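Local coordinates for kelch domain-containing protein (Colletotrichum graminicola M1.001, PDB 5C86) that oxidises alcohols, probably as a copper radical oxidase of the AA5 family related to galactose oxidase, at residues P370-E375 and G470-A475; K383-Q388 and A465-G470. All coordinates share one frame; numbering follows the deposited sequence.

Contact 1. Residues P370-E375 and G470-A475; sequences PPYLFE and GVPCVA
The ring of Y372 is sandwiched between two prolines, P472 of the other segment on one face and P370 of its own on the opposite face. P472 CG stands over the first face, 3.9 Å from the ring centroid and 21° off the normal, which meets the criteria for a CH-pi contact. It is displaced toward the rim, and P472 CD reaches that rim at Y372 CD1, 3.6 Å away. On the far face P370 CB lies 3.7 Å above the ring plane, likewise offset, while L373 CG sits in plane at the edge. The side chains of Y372 and P472 cross at about a right angle. Chi1 of 53° sets Y372 CG between its backbone N and carbonyl carbon, and the turn of 3-10 helix at 371-373, with L373 N bonded to P370 O (3.0 Å), is consistent with P370 folding back against that far face. L373 CD2 adds a methyl contact to P472 CG at 4.0 Å. Beside the ring, V471 CA makes a CA-H...O contact with Y372 O (3.5 Å, 138° at the hydrogen), and both V471 methyls also lie close to this oxygen. The phenol OH turns away to hydrogen-bond the carbonyl of A344. The junction joins the loop after strand 364-369 to the loop between strands 459-466 and 476-481. Its chemistry is apolar packing with C-H donors: buried Y372 O has no conventional hydrogen-bond partner in the model, and the weak contact from V471 CA probably offsets only part of the cost of burying it.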
ATOM      1  N   PRO A 370       6.847  -5.306 -15.491  1.00 11.66           N
ATOM      2  CA  PRO A 370       7.163  -4.049 -16.072  1.00 12.51           C
ATOM      3  C   PRO A 370       8.283  -4.048 -17.149  1.00 12.13           C
ATOM      4  O   PRO A 370       9.011  -5.045 -17.254  1.00 12.15           O
ATOM      5  CB  PRO A 370       7.599  -3.160 -14.828  1.00 12.35           C
ATOM      6  CG  PRO A 370       7.037  -3.866 -13.682  1.00 11.82           C
ATOM      7  CD  PRO A 370       7.119  -5.332 -14.027  1.00 12.83           C
ATOM      8  N   PRO A 371       8.473  -2.950 -17.885  1.00 12.59           N
ATOM      9  CA  PRO A 371       9.551  -2.863 -18.926  1.00 13.86           C
ATOM     10  C   PRO A 371      10.924  -3.217 -18.385  1.00 14.71           C
ATOM     11  O   PRO A 371      11.741  -3.741 -19.145  1.00 14.37           O
ATOM     12  CB  PRO A 371       9.499  -1.431 -19.378  1.00 13.79           C
ATOM     13  CG  PRO A 371       8.085  -1.038 -19.136  1.00 15.50           C
ATOM     14  CD  PRO A 371       7.648  -1.727 -17.879  1.00 13.20           C
ATOM     15  N   TYR A 372      11.240  -2.963 -17.095  1.00 12.40           N
ATOM     16  CA  TYR A 372      12.575  -3.200 -16.643  1.00 12.82           C
ATOM     17  C   TYR A 372      12.881  -4.696 -16.567  1.00 13.74           C
ATOM     18  O   TYR A 372      14.043  -5.053 -16.250  1.00 15.60           O
ATOM     19  CB  TYR A 372      12.841  -2.514 -15.256  1.00 12.82           C
ATOM     20  CG  TYR A 372      11.901  -2.796 -14.116  1.00 11.56           C
ATOM     21  CD1 TYR A 372      11.356  -4.035 -13.817  1.00 12.58           C
ATOM     22  CD2 TYR A 372      11.602  -1.775 -13.231  1.00 15.99           C
ATOM     23  CE1 TYR A 372      10.512  -4.278 -12.768  1.00 11.43           C
ATOM     24  CE2 TYR A 372      10.721  -2.006 -12.148  1.00 15.45           C
ATOM     25  CZ  TYR A 372      10.173  -3.240 -11.930  1.00 12.19           C
ATOM     26  OH  TYR A 372       9.315  -3.449 -10.864  1.00 12.08           O
ATOM     27  N   LEU A 373      11.940  -5.595 -16.795  1.00 13.16           N
ATOM     28  CA  LEU A 373      12.236  -7.036 -16.834  1.00 13.76           C
ATOM     29  C   LEU A 373      12.493  -7.495 -18.257  1.00 14.81           C
ATOM     30  O   LEU A 373      12.717  -8.703 -18.410  1.00 15.39           O
ATOM     31  CB  LEU A 373      11.100  -7.845 -16.201  1.00 13.84           C
ATOM     32  CG  LEU A 373      10.812  -7.552 -14.708  1.00 13.54           C
ATOM     33  CD1 LEU A 373       9.739  -8.508 -14.203  1.00 15.19           C
ATOM     34  CD2 LEU A 373      12.062  -7.693 -13.872  1.00 14.41           C
ATOM     35  N   PHE A 374      12.537  -6.595 -19.199  1.00 13.40           N
ATOM     36  CA  PHE A 374      12.758  -6.953 -20.621  1.00 14.56           C
ATOM     37  C   PHE A 374      13.921  -6.229 -21.127  1.00 15.41           C
ATOM     38  O   PHE A 374      14.369  -5.132 -20.667  1.00 16.03           O
ATOM     39  CB  PHE A 374      11.512  -6.643 -21.449  1.00 14.78           C
ATOM     40  CG  PHE A 374      10.321  -7.374 -20.974  1.00 14.94           C
ATOM     41  CD1 PHE A 374      10.113  -8.728 -21.334  1.00 15.61           C
ATOM     42  CD2 PHE A 374       9.400  -6.835 -20.021  1.00 13.89           C
ATOM     43  CE1 PHE A 374       9.091  -9.456 -20.802  1.00 17.83           C
ATOM     44  CE2 PHE A 374       8.377  -7.545 -19.553  1.00 15.82           C
ATOM     45  CZ  PHE A 374       8.196  -8.862 -19.901  1.00 18.00           C
ATOM     46  N   GLU A 375      14.497  -6.814 -22.195  1.00 15.78           N
ATOM     47  CA  GLU A 375      15.542  -6.200 -22.913  1.00 19.37           C
ATOM     48  C   GLU A 375      15.057  -4.992 -23.731  1.00 20.20           C
ATOM     49  O   GLU A 375      13.883  -4.650 -23.644  1.00 19.79           O
ATOM     50  CB  GLU A 375      16.230  -7.294 -23.795  1.00 18.94           C
ATOM     51  CG  GLU A 375      16.974  -8.402 -23.080  1.00 21.31           C
ATOM     52  CD  GLU A 375      18.082  -7.889 -22.098  1.00 20.45           C
ATOM     53  OE1 GLU A 375      18.559  -6.717 -22.248  1.00 25.10           O
ATOM     54  OE2 GLU A 375      18.380  -8.616 -21.098  1.00 23.30           O
ATOM     55  N   GLY A 470      19.271  -1.036 -15.591  1.00 13.82           N
ATOM     56  CA  GLY A 470      18.041  -0.808 -14.863  1.00 14.02           C
ATOM     57  C   GLY A 470      17.243  -2.058 -14.510  1.00 13.54           C
ATOM     58  O   GLY A 470      16.193  -1.907 -13.891  1.00 15.37           O
ATOM     59  N   VAL A 471      17.771  -3.248 -14.794  1.00 12.19           N
ATOM     60  CA  VAL A 471      17.047  -4.439 -14.488  1.00 11.91           C
ATOM     61  C   VAL A 471      17.202  -4.853 -13.044  1.00 11.23           C
ATOM     62  O   VAL A 471      18.326  -5.008 -12.548  1.00 11.92           O
ATOM     63  CB  VAL A 471      17.593  -5.621 -15.382  1.00 12.22           C
ATOM     64  CG1 VAL A 471      16.828  -6.852 -15.063  1.00 11.85           C
ATOM     65  CG2 VAL A 471      17.594  -5.187 -16.855  1.00 14.01           C
ATOM     66  N   PRO A 472      16.096  -5.042 -12.295  1.00 10.56           N
ATOM     67  CA  PRO A 472      16.197  -5.418 -10.912  1.00 10.76           C
ATOM     68  C   PRO A 472      16.345  -6.882 -10.678  1.00 11.61           C
ATOM     69  O   PRO A 472      15.814  -7.748 -11.437  1.00 13.64           O
ATOM     70  CB  PRO A 472      14.895  -4.970 -10.318  1.00 11.68           C
ATOM     71  CG  PRO A 472      13.908  -5.118 -11.462  1.00 12.12           C
ATOM     72  CD  PRO A 472      14.679  -4.776 -12.690  1.00 12.20           C
ATOM     73  N   CYS A 473      17.067  -7.224  -9.623  1.00 10.96           N
ATOM     74  CA  CYS A 473      17.060  -8.549  -9.083  1.00 11.64           C
ATOM     75  C   CYS A 473      15.696  -8.892  -8.504  1.00 12.10           C
ATOM     76  O   CYS A 473      14.820  -8.007  -8.334  1.00 12.68           O
ATOM     77  CB  CYS A 473      18.131  -8.775  -8.068  1.00 12.36           C
ATOM     78  SG  CYS A 473      17.950  -7.816  -6.551  1.00 13.95           S
ATOM     79  N   VAL A 474      15.502 -10.170  -8.130  1.00 12.60           N
ATOM     80  CA  VAL A 474      14.427 -10.542  -7.225  1.00 14.04           C
ATOM     81  C   VAL A 474      14.876 -10.114  -5.835  1.00 14.37           C
ATOM     82  O   VAL A 474      16.054 -10.280  -5.421  1.00 14.86           O
ATOM     83  CB  VAL A 474      14.179 -12.062  -7.305  1.00 15.28           C
ATOM     84  CG1 VAL A 474      13.205 -12.486  -6.220  1.00 18.29           C
ATOM     85  CG2 VAL A 474      13.723 -12.441  -8.689  1.00 15.24           C
ATOM     86  N   ALA A 475      14.008  -9.502  -5.067  1.00 13.58           N
ATOM     87  CA  ALA A 475      14.435  -8.897  -3.800  1.00 12.66           C
ATOM     88  C   ALA A 475      14.730  -9.838  -2.735  1.00 13.23           C
ATOM     89  O   ALA A 475      14.271 -10.979  -2.736  1.00 14.79           O
ATOM     90  CB  ALA A 475      13.398  -7.896  -3.339  1.00 15.17           C
TER

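Contact 2. Residues K383-Q388 and A465-G470; sequences KRPVIQ and AMNEAG
P385 packs its ring against the backbone where strand 459-466 ends, with CG 3.9 Å from A465 O and 4.1 Å from N467 N. Further along the same two segments, I387 CG1 meets A465 CB at 4.4 Å, a loose apolar contact. The polar part is indirect: K383 O and N467 ND2 are 4.2 Å apart, and one water joins them, donating to K383 O (2.7 Å) and accepting from N467 ND2 (2.9 Å). The amide oxygen, OD1, accepts a hydrogen bond from the backbone N of V471, just past the type I turn from N467 to G470, which is closed by G470 N to N467 O at 2.8 Å. That outer bond fixes one end of the amide and leaves ND2 to serve the water. M405 of strand 400-405 touches P385, I387 and A465, and both segments fall in the galactose oxidase-like early set region. The amide of N467 thus has a divided role: its oxygen accepts from the backbone just past the turn, while its nitrogen reaches the neighbouring segment through solvent.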
ATOM      1  N   LYS A 383      18.121 -10.856 -18.582  1.00 14.36           N
ATOM      2  CA  LYS A 383      18.884 -11.599 -17.628  1.00 15.17           C
ATOM      3  C   LYS A 383      18.997 -10.677 -16.405  1.00 15.54           C
ATOM      4  O   LYS A 383      19.385  -9.529 -16.536  1.00 17.31           O
ATOM      5  CB  LYS A 383      20.284 -11.978 -18.208  1.00 17.21           C
ATOM      6  CG  LYS A 383      21.265 -12.461 -17.150  1.00 18.99           C
ATOM      7  CD  LYS A 383      20.885 -13.849 -16.732  1.00 22.60           C
ATOM      8  CE  LYS A 383      21.967 -14.461 -15.807  1.00 29.39           C
ATOM      9  NZ  LYS A 383      22.392 -13.522 -14.749  1.00 35.33           N
ATOM     10  N   ARG A 384      18.598 -11.173 -15.279  1.00 12.73           N
ATOM     11  CA  ARG A 384      18.506 -10.352 -14.057  1.00 13.70           C
ATOM     12  C   ARG A 384      19.733 -10.564 -13.225  1.00 12.35           C
ATOM     13  O   ARG A 384      20.205 -11.702 -13.084  1.00 12.54           O
ATOM     14  CB  ARG A 384      17.250 -10.721 -13.299  1.00 12.62           C
ATOM     15  CG  ARG A 384      15.982 -10.502 -14.089  1.00 14.33           C
ATOM     16  CD  ARG A 384      14.699 -10.920 -13.381  1.00 14.47           C
ATOM     17  NE  ARG A 384      14.430 -10.060 -12.243  1.00 13.69           N
ATOM     18  CZ  ARG A 384      13.266  -9.961 -11.648  1.00 15.51           C
ATOM     19  NH1 ARG A 384      12.278 -10.799 -12.036  1.00 15.59           N
ATOM     20  NH2 ARG A 384      13.088  -9.106 -10.676  1.00 14.01           N
ATOM     21  N   PRO A 385      20.148  -9.511 -12.490  1.00 11.19           N
ATOM     22  CA  PRO A 385      21.159  -9.752 -11.473  1.00 11.30           C
ATOM     23  C   PRO A 385      20.585 -10.507 -10.285  1.00 11.28           C
ATOM     24  O   PRO A 385      19.359 -10.672 -10.170  1.00 12.27           O
ATOM     25  CB  PRO A 385      21.590  -8.307 -11.128  1.00 13.29           C
ATOM     26  CG  PRO A 385      20.379  -7.498 -11.324  1.00 13.41           C
ATOM     27  CD  PRO A 385      19.602  -8.144 -12.457  1.00 12.61           C
ATOM     28  N   VAL A 386      21.447 -11.023  -9.420  1.00 11.67           N
ATOM     29  CA  VAL A 386      21.091 -11.826  -8.272  1.00 11.69           C
ATOM     30  C   VAL A 386      21.846 -11.302  -6.996  1.00 12.14           C
ATOM     31  O   VAL A 386      23.061 -11.185  -7.035  1.00 13.04           O
ATOM     32  CB  VAL A 386      21.459 -13.289  -8.506  1.00 13.78           C
ATOM     33  CG1 VAL A 386      21.196 -14.133  -7.289  1.00 15.76           C
ATOM     34  CG2 VAL A 386      20.660 -13.842  -9.741  1.00 14.41           C
ATOM     35  N   ILE A 387      21.110 -11.117  -5.906  1.00 11.86           N
ATOM     36  CA  ILE A 387      21.744 -10.898  -4.599  1.00 12.55           C
ATOM     37  C   ILE A 387      22.104 -12.248  -4.025  1.00 14.29           C
ATOM     38  O   ILE A 387      21.184 -13.079  -3.764  1.00 17.93           O
ATOM     39  CB  ILE A 387      20.820 -10.135  -3.638  1.00 14.24           C
ATOM     40  CG1 ILE A 387      20.546  -8.798  -4.240  1.00 16.13           C
ATOM     41  CG2 ILE A 387      21.477 -10.071  -2.207  1.00 15.21           C
ATOM     42  CD1 ILE A 387      19.553  -7.968  -3.412  1.00 16.48           C
ATOM     43  N   GLN A 388      23.439 -12.454  -3.894  0.50 14.79           N
ATOM     44  CA  GLN A 388      24.089 -13.647  -3.330  0.50 16.81           C
ATOM     45  C   GLN A 388      24.102 -13.646  -1.796  0.50 17.02           C
ATOM     46  O   GLN A 388      23.923 -14.676  -1.142  0.50 17.42           O
ATOM     47  CB  GLN A 388      25.543 -13.759  -3.829  0.50 20.48           C
ATOM     48  CG  GLN A 388      26.225 -15.059  -3.345  0.50 21.40           C
ATOM     49  CD  GLN A 388      27.715 -15.091  -3.609  0.50 23.21           C
ATOM     50  OE1 GLN A 388      28.270 -14.181  -4.207  0.50 25.29           O
ATOM     51  NE2 GLN A 388      28.377 -16.155  -3.157  0.50 28.55           N
ATOM     52  N   ALA A 465      18.369  -4.621  -6.133  1.00  9.68           N
ATOM     53  CA  ALA A 465      19.569  -4.150  -6.766  1.00 10.44           C
ATOM     54  C   ALA A 465      19.249  -4.119  -8.253  1.00 11.41           C
ATOM     55  O   ALA A 465      18.675  -5.099  -8.784  1.00 13.58           O
ATOM     56  CB  ALA A 465      20.710  -5.067  -6.509  1.00 11.81           C
ATOM     57  N   MET A 466      19.642  -3.046  -8.913  0.55 10.42           N
ATOM     58  CA  MET A 466      19.377  -2.827 -10.321  0.55 11.85           C
ATOM     59  C   MET A 466      20.723  -2.696 -11.037  0.55 12.07           C
ATOM     60  O   MET A 466      21.566  -1.901 -10.679  0.55 11.09           O
ATOM     61  CB  MET A 466      18.496  -1.599 -10.537  0.55 14.38           C
ATOM     62  CG  MET A 466      17.059  -1.835 -10.064  0.55 16.24           C
ATOM     63  SD  MET A 466      16.230  -0.389  -9.356  0.55 20.77           S
ATOM     64  CE  MET A 466      17.263  -0.063  -7.913  0.55 20.17           C
ATOM     65  N   ASN A 467      20.924  -3.499 -12.097  1.00 12.74           N
ATOM     66  CA  ASN A 467      22.112  -3.369 -12.898  1.00 12.93           C
ATOM     67  C   ASN A 467      22.127  -2.053 -13.664  1.00 13.09           C
ATOM     68  O   ASN A 467      21.230  -1.190 -13.548  1.00 12.81           O
ATOM     69  CB  ASN A 467      22.273  -4.628 -13.809  1.00 13.11           C
ATOM     70  CG  ASN A 467      21.314  -4.679 -14.945  1.00 14.91           C
ATOM     71  OD1 ASN A 467      20.651  -3.714 -15.300  1.00 14.00           O
ATOM     72  ND2 ASN A 467      21.266  -5.876 -15.612  1.00 15.90           N
ATOM     73  N   GLU A 468      23.204  -1.854 -14.405  1.00 15.61           N
ATOM     74  CA  GLU A 468      23.446  -0.608 -15.050  1.00 16.67           C
ATOM     75  C   GLU A 468      22.363  -0.275 -16.075  1.00 16.70           C
ATOM     76  O   GLU A 468      22.045   0.931 -16.314  1.00 17.38           O
ATOM     77  CB  GLU A 468      24.848  -0.625 -15.698  1.00 18.48           C
ATOM     78  CG  GLU A 468      25.303   0.712 -16.234  1.00 24.18           C
ATOM     79  CD  GLU A 468      26.827   0.780 -16.516  1.00 33.45           C
ATOM     80  OE1 GLU A 468      27.571  -0.261 -16.478  1.00 27.74           O
ATOM     81  OE2 GLU A 468      27.319   1.914 -16.763  1.00 34.74           O
ATOM     82  N   ALA A 469      21.759  -1.302 -16.707  1.00 15.94           N
ATOM     83  CA  ALA A 469      20.645  -1.101 -17.617  1.00 16.07           C
ATOM     84  C   ALA A 469      19.317  -0.865 -16.901  1.00 16.16           C
ATOM     85  O   ALA A 469      18.289  -0.669 -17.518  1.00 21.27           O
ATOM     86  CB  ALA A 469      20.495  -2.286 -18.589  1.00 19.06           C
ATOM     87  N   GLY A 470      19.271  -1.036 -15.591  1.00 13.82           N
ATOM     88  CA  GLY A 470      18.041  -0.808 -14.863  1.00 14.02           C
ATOM     89  C   GLY A 470      17.243  -2.058 -14.510  1.00 13.54           C
ATOM     90  O   GLY A 470      16.193  -1.907 -13.891  1.00 15.37           O
TER
HETATM   91  O   HOH W   1      21.797  -8.771 -15.508  1.00 27.82           O

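Contacts 1 and 2 share G470 and lie with their centres 7 Å apart, contact 2 nested in the chain between the two segments of contact 1. Two probable hydrogen bonds join them: C473 N to A465 O (2.8 Å), and R384 NE to P472 O (2.8 Å). R384 also touches L373, so residues 383-388 meet both segments of contact 1. The turn that carries N467 in contact 2 leads straight into V471 and P472, linking the water-mediated contact to the tyrosine-proline packing. Both are structural and lie away from the copper ligands Y120, H335 and H423; no copper is bound in this apo model.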